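Local coordinates for protein excinuclease ABC, subunit A. (Deinococcus radiodurans, PDB 2VF7) that binds DNA and ATP as a UvrA-family member of the ABC superfamily, probably serving damage recognition in nucleotide excision repair, at residues A[195-200]-A[253-258]. The protein carries 1 engineered substitution. Residues are numbered along the deposited sequence; the frame is centred on the assembly and turned at random.
Sequences DILVTL and GTFSSA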
loop_
_atom_site.group_PDB
_atom_site.type_symbol
_atom_site.label_atom_id
_atom_site.label_comp_id
_atom_site.label_asym_id
_atom_site.label_seq_id
_atom_site.Cartn_x
_atom_site.Cartn_y
_atom_site.Cartn_z
ATOM N N ASP A 195 3.217 -8.035 40.321
ATOM C CA ASP A 195 3.433 -6.785 41.067
ATOM C C ASP A 195 2.200 -5.916 41.202
ATOM O O ASP A 195 2.089 -5.127 42.166
ATOM C CB ASP A 195 4.655 -6.000 40.559
ATOM C CG ASP A 195 5.982 -6.691 40.945
ATOM O OD1 ASP A 195 5.960 -7.559 41.851
ATOM O OD2 ASP A 195 7.030 -6.373 40.358
ATOM N N ILE A 196 1.261 -6.066 40.267
ATOM C CA ILE A 196 -0.036 -5.400 40.404
ATOM C C ILE A 196 -0.775 -5.996 41.596
ATOM O O ILE A 196 -1.280 -5.245 42.440
ATOM C CB ILE A 196 -0.891 -5.425 39.084
ATOM C CG1 ILE A 196 -0.262 -4.519 38.037
ATOM C CG2 ILE A 196 -2.371 -5.002 39.343
ATOM C CD1 ILE A 196 -0.804 -4.735 36.706
ATOM N N LEU A 197 -0.832 -7.328 41.677
ATOM C CA LEU A 197 -1.426 -8.012 42.829
ATOM C C LEU A 197 -0.832 -7.667 44.193
ATOM O O LEU A 197 -1.576 -7.654 45.168
ATOM C CB LEU A 197 -1.453 -9.546 42.647
ATOM C CG LEU A 197 -2.186 -10.170 41.443
ATOM C CD1 LEU A 197 -2.209 -11.694 41.520
ATOM C CD2 LEU A 197 -3.603 -9.608 41.317
ATOM N N VAL A 198 0.477 -7.392 44.298
ATOM C CA VAL A 198 1.050 -7.043 45.619
ATOM C C VAL A 198 0.624 -5.649 46.069
ATOM O O VAL A 198 0.404 -5.435 47.279
ATOM C CB VAL A 198 2.615 -7.243 45.762
ATOM C CG1 VAL A 198 3.086 -8.516 45.040
ATOM C CG2 VAL A 198 3.363 -6.071 45.258
ATOM N N THR A 199 0.464 -4.721 45.111
ATOM C CA THR A 199 -0.100 -3.378 45.376
ATOM C C THR A 199 -1.538 -3.518 45.893
ATOM O O THR A 199 -1.966 -2.838 46.824
ATOM C CB THR A 199 -0.049 -2.476 44.078
ATOM O OG1 THR A 199 1.296 -2.079 43.832
ATOM C CG2 THR A 199 -0.892 -1.230 44.196
ATOM N N LEU A 200 -2.286 -4.420 45.278
ATOM C CA LEU A 200 -3.661 -4.644 45.675
ATOM C C LEU A 200 -3.792 -5.406 46.994
ATOM O O LEU A 200 -4.902 -5.569 47.478
ATOM C CB LEU A 200 -4.419 -5.393 44.582
ATOM C CG LEU A 200 -4.784 -4.662 43.301
ATOM C CD1 LEU A 200 -5.521 -5.642 42.420
ATOM C CD2 LEU A 200 -5.650 -3.440 43.622
ATOM N N GLY A 253 0.265 0.509 36.551
ATOM C CA GLY A 253 0.033 -0.766 35.874
ATOM C C GLY A 253 -1.445 -1.025 35.698
ATOM O O GLY A 253 -2.244 -0.545 36.503
ATOM N N THR A 254 -1.803 -1.821 34.682
ATOM C CA THR A 254 -3.205 -2.172 34.401
ATOM C C THR A 254 -3.437 -3.667 34.535
ATOM O O THR A 254 -2.786 -4.487 33.870
ATOM C CB THR A 254 -3.658 -1.678 32.987
ATOM O OG1 THR A 254 -3.281 -0.301 32.816
ATOM C CG2 THR A 254 -5.177 -1.796 32.811
ATOM N N PHE A 255 -4.366 -4.040 35.396
ATOM C CA PHE A 255 -4.637 -5.461 35.615
ATOM C C PHE A 255 -5.295 -6.100 34.395
ATOM O O PHE A 255 -6.083 -5.476 33.702
ATOM C CB PHE A 255 -5.517 -5.666 36.848
ATOM C CG PHE A 255 -5.722 -7.107 37.205
ATOM C CD1 PHE A 255 -4.661 -7.877 37.681
ATOM C CD2 PHE A 255 -6.972 -7.701 37.045
ATOM C CE1 PHE A 255 -4.843 -9.235 37.995
ATOM C CE2 PHE A 255 -7.171 -9.051 37.348
ATOM C CZ PHE A 255 -6.104 -9.822 37.831
ATOM N N SER A 256 -4.914 -7.329 34.102
ATOM C CA SER A 256 -5.639 -8.143 33.153
ATOM C C SER A 256 -5.753 -9.542 33.726
ATOM O O SER A 256 -4.750 -10.152 34.103
ATOM C CB SER A 256 -4.952 -8.185 31.802
ATOM O OG SER A 256 -4.976 -9.521 31.343
ATOM N N SER A 257 -6.977 -10.050 33.815
ATOM C CA SER A 257 -7.195 -11.384 34.377
ATOM C C SER A 257 -6.556 -12.453 33.492
ATOM O O SER A 257 -6.219 -12.178 32.348
ATOM C CB SER A 257 -8.679 -11.649 34.551
ATOM O OG SER A 257 -9.319 -11.665 33.296
ATOM N N ALA A 258 -6.369 -13.668 34.019
ATOM C CA ALA A 258 -5.784 -14.744 33.218
ATOM C C ALA A 258 -6.613 -15.010 31.958
ATOM O O ALA A 258 -6.055 -15.175 30.874
ATOM C CB ALA A 258 -5.617 -16.016 34.037
#
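Ile-196, on helix 187-199, packs against the backbone of Gly-253 to Phe-255, where a strand gives way to loop. The CA atoms of Ile-196 and Gly-253 lie 6.5 Å apart. No hydrogen bond joins the two segments; they meet by van der Waals packing, largely of apolar side chains. Ile-196 CG1 is anti to its carbonyl carbon (chi1 -70°), and CD1 beyond it reaches Thr-254 O at 3.5 Å. Gly-253 has no side chain; a CB there would press on Ile-196 CG1. The other branch, Ile-196 CG2, meets Phe-255 CD1 at 4.0 Å. The Phe-255 ring also receives Leu-197, whose CD2 lies 3.6 Å from Phe-255 CE1, both methyls approaching obliquely. An alanine in place of Ile-196 would probably open a gap beside the Thr-254 carbonyl and leave the Phe-255 ring less firmly packed. Gln-193, earlier on the same helix, hydrogen-bonds Thr-254 O and Ser-256 N. Both segments fall within the range assigned to the UvrA DNA-binding domain. Here helix 187-199 packs on the two-stranded antiparallel sheet of 227-230 and 251-254, with Ile-196 also touching Val-228. Helix 213-221 adds to the packing: its Trp-218 stacks with Phe-255, and its Ile-219 touches Leu-197.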